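Long-range contacts in protease (Helicobacter pylori, PDB 5EUF), which probably acts as a zinc-dependent peptidase of family M16 that cleaves the cytoplasmic domain of human JAM-A, weakening the gastric epithelial barrier: residues B[234-244]-B[409-419]; B[264-272]-B[391-402]. One frame throughout, in Å; residues are numbered along the deposited sequence.

Interaction 1: B[234-244]-B[409-419]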
loop_
_atom_site.group_PDB
_atom_site.type_symbol
_atom_site.label_atom_id
_atom_site.label_comp_id
_atom_site.label_asym_id
_atom_site.label_seq_id
_atom_site.Cartn_x
_atom_site.Cartn_y
_atom_site.Cartn_z
ATOM N N GLN B 234 12.368 -7.655 5.043
ATOM C CA GLN B 234 12.224 -8.255 3.723
ATOM C C GLN B 234 12.664 -9.714 3.767
ATOM O O GLN B 234 13.789 -10.033 4.151
ATOM C CB GLN B 234 13.020 -7.474 2.676
ATOM C CG GLN B 234 12.721 -7.888 1.246
ATOM C CD GLN B 234 13.082 -6.813 0.241
ATOM O OE1 GLN B 234 13.094 -5.624 0.563
ATOM N NE2 GLN B 234 13.379 -7.226 -0.984
ATOM N N ASP B 235 11.753 -10.596 3.376
ATOM C CA ASP B 235 11.930 -12.030 3.544
ATOM C C ASP B 235 12.363 -12.728 2.258
ATOM O O ASP B 235 12.147 -13.929 2.096
ATOM C CB ASP B 235 10.624 -12.643 4.058
ATOM C CG ASP B 235 9.389 -11.953 3.486
ATOM O OD1 ASP B 235 9.460 -11.427 2.355
ATOM O OD2 ASP B 235 8.346 -11.932 4.172
ATOM N N GLY B 236 12.971 -11.976 1.346
ATOM C CA GLY B 236 13.375 -12.523 0.062
ATOM C C GLY B 236 13.208 -11.548 -1.087
ATOM O O GLY B 236 12.596 -10.486 -0.940
ATOM N N ALA B 237 13.748 -11.922 -2.244
ATOM C CA ALA B 237 13.801 -11.041 -3.408
ATOM C C ALA B 237 12.420 -10.638 -3.915
ATOM O O ALA B 237 11.484 -11.434 -3.901
ATOM C CB ALA B 237 14.591 -11.707 -4.525
ATOM N N ARG B 238 12.304 -9.392 -4.365
ATOM C CA ARG B 238 11.067 -8.894 -4.959
ATOM C C ARG B 238 11.347 -8.301 -6.334
ATOM O O ARG B 238 12.250 -7.481 -6.485
ATOM C CB ARG B 238 10.412 -7.848 -4.051
ATOM C CG ARG B 238 10.128 -8.347 -2.643
ATOM C CD ARG B 238 9.613 -7.240 -1.734
ATOM N NE ARG B 238 9.469 -7.708 -0.357
ATOM C CZ ARG B 238 9.120 -6.936 0.667
ATOM N NH1 ARG B 238 8.876 -5.647 0.478
ATOM N NH2 ARG B 238 9.018 -7.453 1.884
ATOM N N THR B 239 10.591 -8.729 -7.339
ATOM C CA THR B 239 10.762 -8.195 -8.689
ATOM C C THR B 239 9.453 -7.708 -9.302
ATOM O O THR B 239 8.360 -8.095 -8.877
ATOM C CB THR B 239 11.373 -9.234 -9.655
ATOM O OG1 THR B 239 10.394 -10.233 -9.972
ATOM C CG2 THR B 239 12.605 -9.886 -9.051
ATOM N N ALA B 240 9.587 -6.861 -10.314
ATOM C CA ALA B 240 8.455 -6.324 -11.049
ATOM C C ALA B 240 8.921 -5.825 -12.410
ATOM O O ALA B 240 9.933 -5.134 -12.514
ATOM C CB ALA B 240 7.794 -5.207 -10.266
ATOM N N VAL B 241 8.190 -6.188 -13.456
ATOM C CA VAL B 241 8.502 -5.705 -14.792
ATOM C C VAL B 241 7.494 -4.640 -15.198
ATOM O O VAL B 241 6.289 -4.824 -15.033
ATOM C CB VAL B 241 8.501 -6.846 -15.826
ATOM C CG1 VAL B 241 8.623 -6.290 -17.235
ATOM C CG2 VAL B 241 9.627 -7.824 -15.532
ATOM N N VAL B 242 7.988 -3.518 -15.711
ATOM C CA VAL B 242 7.104 -2.447 -16.149
ATOM C C VAL B 242 7.228 -2.187 -17.648
ATOM O O VAL B 242 8.231 -1.648 -18.115
ATOM C CB VAL B 242 7.383 -1.143 -15.385
ATOM C CG1 VAL B 242 6.514 -0.018 -15.926
ATOM C CG2 VAL B 242 7.140 -1.344 -13.899
ATOM N N HIS B 243 6.205 -2.585 -18.396
ATOM C CA HIS B 243 6.140 -2.292 -19.820
ATOM C C HIS B 243 5.460 -0.946 -20.049
ATOM O O HIS B 243 4.308 -0.748 -19.660
ATOM C CB HIS B 243 5.396 -3.396 -20.574
ATOM C CG HIS B 243 6.201 -4.643 -20.769
ATOM N ND1 HIS B 243 7.106 -4.790 -21.798
ATOM C CD2 HIS B 243 6.231 -5.804 -20.072
ATOM C CE1 HIS B 243 7.663 -5.986 -21.723
ATOM N NE2 HIS B 243 7.151 -6.621 -20.685
ATOM N N LYS B 244 6.182 -0.019 -20.672
ATOM C CA LYS B 244 5.637 1.300 -20.964
ATOM C C LYS B 244 5.794 1.620 -22.445
ATOM O O LYS B 244 6.795 1.257 -23.059
ATOM C CB LYS B 244 6.322 2.368 -20.111
ATOM C CG LYS B 244 5.443 3.571 -19.817
ATOM C CD LYS B 244 4.194 3.154 -19.052
ATOM C CE LYS B 244 3.225 4.312 -18.888
ATOM N NZ LYS B 244 1.986 3.897 -18.171
ATOM N N ASP B 409 20.532 -10.918 -1.863
ATOM C CA ASP B 409 19.348 -11.011 -2.715
ATOM C C ASP B 409 18.047 -11.018 -1.908
ATOM O O ASP B 409 17.014 -10.538 -2.377
ATOM C CB ASP B 409 19.425 -12.260 -3.597
ATOM C CG ASP B 409 19.914 -13.480 -2.841
ATOM O OD1 ASP B 409 19.712 -13.540 -1.610
ATOM O OD2 ASP B 409 20.505 -14.378 -3.478
ATOM N N THR B 410 18.110 -11.546 -0.689
ATOM C CA THR B 410 16.941 -11.622 0.181
ATOM C C THR B 410 16.436 -10.241 0.607
ATOM O O THR B 410 15.336 -10.116 1.143
ATOM C CB THR B 410 17.238 -12.455 1.442
ATOM O OG1 THR B 410 18.334 -11.872 2.159
ATOM C CG2 THR B 410 17.586 -13.888 1.065
ATOM N N GLN B 411 17.245 -9.213 0.374
ATOM C CA GLN B 411 16.842 -7.837 0.649
ATOM C C GLN B 411 16.815 -7.030 -0.642
ATOM O O GLN B 411 16.703 -5.803 -0.621
ATOM C CB GLN B 411 17.788 -7.181 1.654
ATOM C CG GLN B 411 17.927 -7.923 2.965
ATOM C CD GLN B 411 18.900 -7.243 3.905
ATOM O OE1 GLN B 411 19.205 -6.058 3.747
ATOM N NE2 GLN B 411 19.398 -7.989 4.886
ATOM N N SER B 412 16.921 -7.730 -1.767
ATOM C CA SER B 412 16.994 -7.074 -3.064
ATOM C C SER B 412 15.613 -6.806 -3.644
ATOM O O SER B 412 14.691 -7.604 -3.496
ATOM C CB SER B 412 17.810 -7.917 -4.047
ATOM O OG SER B 412 17.081 -9.056 -4.472
ATOM N N THR B 413 15.489 -5.661 -4.302
ATOM C CA THR B 413 14.294 -5.317 -5.053
ATOM C C THR B 413 14.722 -4.905 -6.452
ATOM O O THR B 413 15.599 -4.058 -6.613
ATOM C CB THR B 413 13.503 -4.182 -4.388
ATOM O OG1 THR B 413 13.158 -4.559 -3.048
ATOM C CG2 THR B 413 12.240 -3.880 -5.180
ATOM N N THR B 414 14.115 -5.513 -7.463
ATOM C CA THR B 414 14.524 -5.283 -8.839
ATOM C C THR B 414 13.341 -4.919 -9.728
ATOM O O THR B 414 12.353 -5.645 -9.788
ATOM C CB THR B 414 15.226 -6.520 -9.420
ATOM O OG1 THR B 414 16.357 -6.857 -8.608
ATOM C CG2 THR B 414 15.685 -6.254 -10.839
ATOM N N VAL B 415 13.446 -3.790 -10.422
ATOM C CA VAL B 415 12.385 -3.358 -11.326
ATOM C C VAL B 415 12.926 -3.108 -12.729
ATOM O O VAL B 415 13.853 -2.320 -12.914
ATOM C CB VAL B 415 11.692 -2.081 -10.813
ATOM C CG1 VAL B 415 10.648 -1.603 -11.811
ATOM C CG2 VAL B 415 11.063 -2.334 -9.452
ATOM N N PHE B 416 12.342 -3.788 -13.713
ATOM C CA PHE B 416 12.751 -3.644 -15.108
ATOM C C PHE B 416 11.830 -2.693 -15.866
ATOM O O PHE B 416 10.611 -2.716 -15.684
ATOM C CB PHE B 416 12.767 -5.006 -15.805
ATOM C CG PHE B 416 13.747 -5.981 -15.218
ATOM C CD1 PHE B 416 15.055 -5.604 -14.963
ATOM C CD2 PHE B 416 13.357 -7.278 -14.920
ATOM C CE1 PHE B 416 15.957 -6.505 -14.424
ATOM C CE2 PHE B 416 14.254 -8.182 -14.381
ATOM C CZ PHE B 416 15.555 -7.796 -14.133
ATOM N N LEU B 417 12.414 -1.864 -16.724
ATOM C CA LEU B 417 11.627 -0.961 -17.556
ATOM C C LEU B 417 11.766 -1.326 -19.032
ATOM O O LEU B 417 12.846 -1.220 -19.611
ATOM C CB LEU B 417 12.046 0.487 -17.324
ATOM C CG LEU B 417 11.078 1.535 -17.869
ATOM C CD1 LEU B 417 9.685 1.305 -17.314
ATOM C CD2 LEU B 417 11.565 2.932 -17.533
ATOM N N LYS B 418 10.661 -1.758 -19.629
ATOM C CA LYS B 418 10.644 -2.235 -21.006
ATOM C C LYS B 418 9.490 -1.588 -21.776
ATOM O O LYS B 418 8.625 -0.959 -21.170
ATOM C CB LYS B 418 10.514 -3.761 -21.026
ATOM C CG LYS B 418 11.645 -4.498 -20.344
ATOM C CD LYS B 418 11.415 -5.998 -20.395
ATOM C CE LYS B 418 12.611 -6.753 -19.847
ATOM N NZ LYS B 418 12.437 -8.227 -19.964
ATOM N N PRO B 419 9.479 -1.708 -23.115
ATOM C CA PRO B 419 10.526 -2.205 -24.016
ATOM C C PRO B 419 11.502 -1.103 -24.405
ATOM O O PRO B 419 11.056 -0.104 -24.969
ATOM C CB PRO B 419 9.741 -2.695 -25.243
ATOM C CG PRO B 419 8.293 -2.703 -24.819
ATOM C CD PRO B 419 8.187 -1.614 -23.811
#

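Interaction 2: B[264-272]-B[391-402]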
loop_
_atom_site.group_PDB
_atom_site.type_symbol
_atom_site.label_atom_id
_atom_site.label_comp_id
_atom_site.label_asym_id
_atom_site.label_seq_id
_atom_site.Cartn_x
_atom_site.Cartn_y
_atom_site.Cartn_z
ATOM N N LYS B 264 25.124 3.545 12.262
ATOM C CA LYS B 264 26.573 3.695 12.166
ATOM C C LYS B 264 27.091 3.327 10.778
ATOM O O LYS B 264 28.092 3.875 10.312
ATOM C CB LYS B 264 27.268 2.835 13.224
ATOM N N ASP B 265 26.402 2.401 10.120
ATOM C CA ASP B 265 26.851 1.891 8.829
ATOM C C ASP B 265 26.532 2.849 7.690
ATOM O O ASP B 265 26.957 2.631 6.557
ATOM C CB ASP B 265 26.225 0.523 8.550
ATOM C CG ASP B 265 26.887 -0.591 9.340
ATOM O OD1 ASP B 265 28.102 -0.484 9.617
ATOM O OD2 ASP B 265 26.195 -1.575 9.680
ATOM N N GLN B 266 25.792 3.909 7.992
ATOM C CA GLN B 266 25.404 4.878 6.972
ATOM C C GLN B 266 26.613 5.550 6.335
ATOM O O GLN B 266 26.599 5.857 5.143
ATOM C CB GLN B 266 24.469 5.941 7.558
ATOM C CG GLN B 266 23.085 5.428 7.917
ATOM C CD GLN B 266 22.337 4.857 6.722
ATOM O OE1 GLN B 266 22.628 5.189 5.569
ATOM N NE2 GLN B 266 21.368 3.990 6.992
ATOM N N VAL B 267 27.656 5.776 7.126
ATOM C CA VAL B 267 28.851 6.440 6.619
ATOM C C VAL B 267 29.551 5.553 5.595
ATOM O O VAL B 267 29.981 6.024 4.543
ATOM C CB VAL B 267 29.826 6.799 7.753
ATOM C CG1 VAL B 267 31.036 7.537 7.200
ATOM C CG2 VAL B 267 29.122 7.645 8.803
ATOM N N ALA B 268 29.648 4.263 5.902
ATOM C CA ALA B 268 30.249 3.303 4.983
ATOM C C ALA B 268 29.405 3.158 3.722
ATOM O O ALA B 268 29.938 3.057 2.616
ATOM C CB ALA B 268 30.423 1.958 5.660
ATOM N N LEU B 269 28.087 3.144 3.899
ATOM C CA LEU B 269 27.156 3.089 2.778
ATOM C C LEU B 269 27.352 4.283 1.851
ATOM O O LEU B 269 27.382 4.138 0.630
ATOM C CB LEU B 269 25.717 3.045 3.285
ATOM C CG LEU B 269 25.259 1.732 3.915
ATOM C CD1 LEU B 269 23.979 1.935 4.707
ATOM C CD2 LEU B 269 25.058 0.686 2.835
ATOM N N ASP B 270 27.487 5.466 2.440
ATOM C CA ASP B 270 27.810 6.665 1.680
ATOM C C ASP B 270 29.114 6.466 0.912
ATOM O O ASP B 270 29.214 6.818 -0.264
ATOM C CB ASP B 270 27.910 7.883 2.605
ATOM C CG ASP B 270 26.558 8.322 3.138
ATOM O OD1 ASP B 270 25.579 7.563 2.987
ATOM O OD2 ASP B 270 26.472 9.427 3.713
ATOM N N ALA B 271 30.103 5.878 1.579
ATOM C CA ALA B 271 31.395 5.612 0.956
ATOM C C ALA B 271 31.278 4.571 -0.156
ATOM O O ALA B 271 31.971 4.660 -1.169
ATOM C CB ALA B 271 32.403 5.160 2.000
ATOM N N LEU B 272 30.406 3.586 0.039
ATOM C CA LEU B 272 30.187 2.558 -0.974
ATOM C C LEU B 272 29.580 3.154 -2.243
ATOM O O LEU B 272 29.944 2.768 -3.353
ATOM C CB LEU B 272 29.287 1.444 -0.433
ATOM C CG LEU B 272 29.983 0.304 0.317
ATOM C CD1 LEU B 272 28.973 -0.681 0.888
ATOM C CD2 LEU B 272 30.965 -0.409 -0.598
ATOM N N PHE B 391 34.394 8.891 8.499
ATOM C CA PHE B 391 34.589 8.599 7.085
ATOM C C PHE B 391 36.058 8.341 6.780
ATOM O O PHE B 391 36.395 7.428 6.027
ATOM C CB PHE B 391 34.064 9.752 6.227
ATOM C CG PHE B 391 33.859 9.393 4.783
ATOM C CD1 PHE B 391 34.910 9.450 3.883
ATOM C CD2 PHE B 391 32.609 9.012 4.321
ATOM C CE1 PHE B 391 34.720 9.125 2.553
ATOM C CE2 PHE B 391 32.411 8.687 2.992
ATOM C CZ PHE B 391 33.468 8.742 2.108
ATOM N N LEU B 392 36.929 9.150 7.374
ATOM C CA LEU B 392 38.359 9.062 7.103
ATOM C C LEU B 392 39.021 7.917 7.866
ATOM O O LEU B 392 40.174 7.577 7.606
ATOM C CB LEU B 392 39.042 10.386 7.445
ATOM C CG LEU B 392 38.494 11.599 6.686
ATOM C CD1 LEU B 392 39.232 12.868 7.083
ATOM C CD2 LEU B 392 38.567 11.373 5.182
ATOM N N ASP B 393 38.290 7.329 8.806
ATOM C CA ASP B 393 38.796 6.184 9.557
ATOM C C ASP B 393 38.250 4.879 8.992
ATOM O O ASP B 393 38.498 3.806 9.540
ATOM C CB ASP B 393 38.437 6.302 11.039
ATOM C CG ASP B 393 39.171 7.429 11.731
ATOM O OD1 ASP B 393 40.264 7.808 11.259
ATOM O OD2 ASP B 393 38.657 7.937 12.749
ATOM N N LEU B 394 37.497 4.975 7.901
ATOM C CA LEU B 394 36.961 3.789 7.249
ATOM C C LEU B 394 38.083 2.953 6.651
ATOM O O LEU B 394 38.939 3.468 5.936
ATOM C CB LEU B 394 35.956 4.169 6.157
ATOM C CG LEU B 394 34.556 4.618 6.583
ATOM C CD1 LEU B 394 33.810 5.216 5.405
ATOM C CD2 LEU B 394 33.775 3.455 7.166
ATOM N N LYS B 395 38.082 1.663 6.960
ATOM C CA LYS B 395 38.987 0.736 6.302
ATOM C C LYS B 395 38.223 0.037 5.186
ATOM O O LYS B 395 36.993 0.054 5.174
ATOM C CB LYS B 395 39.561 -0.281 7.293
ATOM C CG LYS B 395 40.476 0.318 8.358
ATOM C CD LYS B 395 39.732 0.588 9.655
ATOM C CE LYS B 395 39.196 -0.701 10.260
ATOM N NZ LYS B 395 38.441 -0.456 11.522
ATOM N N VAL B 396 38.948 -0.559 4.244
ATOM C CA VAL B 396 38.329 -1.327 3.168
ATOM C C VAL B 396 37.414 -2.399 3.747
ATOM O O VAL B 396 36.317 -2.640 3.239
ATOM C CB VAL B 396 39.386 -1.990 2.263
ATOM C CG1 VAL B 396 38.730 -2.966 1.295
ATOM C CG2 VAL B 396 40.180 -0.937 1.511
ATOM N N SER B 397 37.872 -3.024 4.829
ATOM C CA SER B 397 37.112 -4.063 5.511
ATOM C C SER B 397 35.734 -3.563 5.934
ATOM O O SER B 397 34.758 -4.311 5.885
ATOM C CB SER B 397 37.884 -4.574 6.729
ATOM O OG SER B 397 38.192 -3.516 7.618
ATOM N N ASP B 398 35.657 -2.301 6.344
ATOM C CA ASP B 398 34.381 -1.704 6.729
ATOM C C ASP B 398 33.438 -1.657 5.534
ATOM O O ASP B 398 32.252 -1.965 5.650
ATOM C CB ASP B 398 34.583 -0.298 7.302
ATOM C CG ASP B 398 35.278 -0.310 8.651
ATOM O OD1 ASP B 398 35.078 -1.280 9.415
ATOM O OD2 ASP B 398 36.023 0.649 8.949
ATOM N N LEU B 399 33.977 -1.280 4.381
ATOM C CA LEU B 399 33.194 -1.214 3.155
ATOM C C LEU B 399 32.721 -2.601 2.724
ATOM O O LEU B 399 31.613 -2.755 2.215
ATOM C CB LEU B 399 34.011 -0.567 2.035
ATOM C CG LEU B 399 34.089 0.962 1.979
ATOM C CD1 LEU B 399 34.788 1.543 3.198
ATOM C CD2 LEU B 399 34.790 1.400 0.702
ATOM N N VAL B 400 33.564 -3.607 2.937
ATOM C CA VAL B 400 33.252 -4.970 2.517
ATOM C C VAL B 400 32.287 -5.648 3.493
ATOM O O VAL B 400 31.418 -6.418 3.081
ATOM C CB VAL B 400 34.534 -5.819 2.373
ATOM C CG1 VAL B 400 34.197 -7.235 1.930
ATOM C CG2 VAL B 400 35.483 -5.169 1.380
ATOM N N ARG B 401 32.437 -5.358 4.783
ATOM C CA ARG B 401 31.504 -5.859 5.791
ATOM C C ARG B 401 30.092 -5.359 5.514
ATOM O O ARG B 401 29.141 -6.139 5.479
ATOM C CB ARG B 401 31.929 -5.432 7.198
ATOM C CG ARG B 401 30.923 -5.816 8.280
ATOM C CD ARG B 401 31.172 -5.079 9.591
ATOM N NE ARG B 401 30.806 -3.666 9.517
ATOM C CZ ARG B 401 31.680 -2.665 9.477
ATOM N NH1 ARG B 401 32.982 -2.916 9.511
ATOM N NH2 ARG B 401 31.251 -1.411 9.410
ATOM N N VAL B 402 29.970 -4.050 5.324
ATOM C CA VAL B 402 28.688 -3.419 5.053
ATOM C C VAL B 402 28.094 -3.946 3.750
ATOM O O VAL B 402 26.884 -4.158 3.647
ATOM C CB VAL B 402 28.831 -1.886 4.986
ATOM C CG1 VAL B 402 27.533 -1.241 4.541
ATOM C CG2 VAL B 402 29.254 -1.343 6.339
#

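Interaction 1: B[234-244]-B[409-419]
Q234 turns toward 409-419 and reaches along it with CG anti to the backbone N (chi1 -170°) and an extended chain. Its NE2 makes a weak hydrogen bond to OG1 of T413 (3.4 Å), while OE1 is taken by K257. At G236 the backbone (phi 143°, psi 170°) would jam a beta-carbon against the carbonyl of D235, so glycine fits where the chain meets T410. A237 then lays its small CB 3.6 Å from OG of S412, a hydroxyl donated to D409 O.

From R238 the strands run parallel, and R238, A240 and V242 bond across through both backbone N and O. T239 turns OG1 to T239 of the second subunit. A240 shares a face with V415; on the other, V241 CG2 lies in plane at the edge of the F416 ring. V242 donates its N-H to F416 O (2.7 Å), its O accepts from K418 N (2.9 Å), and its CG1 meets L417 CD1 at 3.7 Å. H243 ND1 rests 3.6 Å from CB of K418, whose NZ forms a salt bridge with E324; K244 N bonds K418 O. Beta-branched valines and threonines suit such extended strands.

Strand 238-243 is outermost, within the chain, in a mixed five-stranded sheet; C-terminal strand 412-418 separates it from antiparallel 251-258. Helices 142-154 and 323-338 cover opposite faces. R238, T239 and A240 pair antiparallel with the second subunit, extending the sheet.

Interaction 2: B[264-272]-B[391-402]
V402 is wedged against helix 266-272 by both of its methyls. CG2 lies 3.6 Å from A268 CB and beside the carboxylate of D265, while CG1, anti to the backbone N, packs 3.6 Å from L269 CD2. A branched residue suits this place because its two arms serve different neighbours. L272 and L399 lie alongside with their chains running opposite ways, L272 CD2 4.0 Å from L399 CB. The alanines A268 and A271 present only a methyl, leaving room for larger groups from the other segment: L394 puts CD2 on A268 and CD1 on A271, the latter at 3.7 Å. F391 completes this apolar surface. Its CE2 meets A271 CB at 3.7 Å, its CD2 meets V267 CG1, and L394 CD1 sits over one face of the ring, toward the rim.

At the solvent side of this core a salt bridge joins the segments. NH2 of R401 gives D265 OD1 a long but nearly straight hydrogen bond (3.3 Å, 170°), with the acceptor in the guanidinium plane. The bend of the arginine chain at chi3 (72°) helps bring the group there. D398 holds the same guanidinium at its edge, OD1 accepting from NH1 at 2.7 Å, and its OD2 also accepts the backbone N of K395, the N-cap residue of helix 396-402. The other oxygen of D265 is held by Y406.

Helices 266-272 and 396-402 thus form an almost perpendicular contact (-94°), far from the annotated sites. L394 comes from the turn between helices 387-392 and 396-406, F391 from the end of the former. Helix 344-361 backs F391 through I350 and Q354, K351 binds the carbonyls of L392 and L394, and L269 also touches V258 of strand 251-258.

Both contacts join the C-terminal part of the chain to segments more than a hundred residues earlier. Helix 396-406 of interaction 2 is followed in the chain by strand 412-418 of interaction 1. The centres are 26 Å apart and the nearest atoms about 8 Å, so the two do not touch; what connects interaction 2 to the sheet of interaction 1 is helix 266-276, resting on V258 of strand 251-258, the neighbour of 412-418. Each is remote from the zinc held by H53 and E133; the zinc ion about 4 Å from the D270 side chain is a different one. Interaction 1 reaches the second subunit, whereas no other chain touches interaction 2.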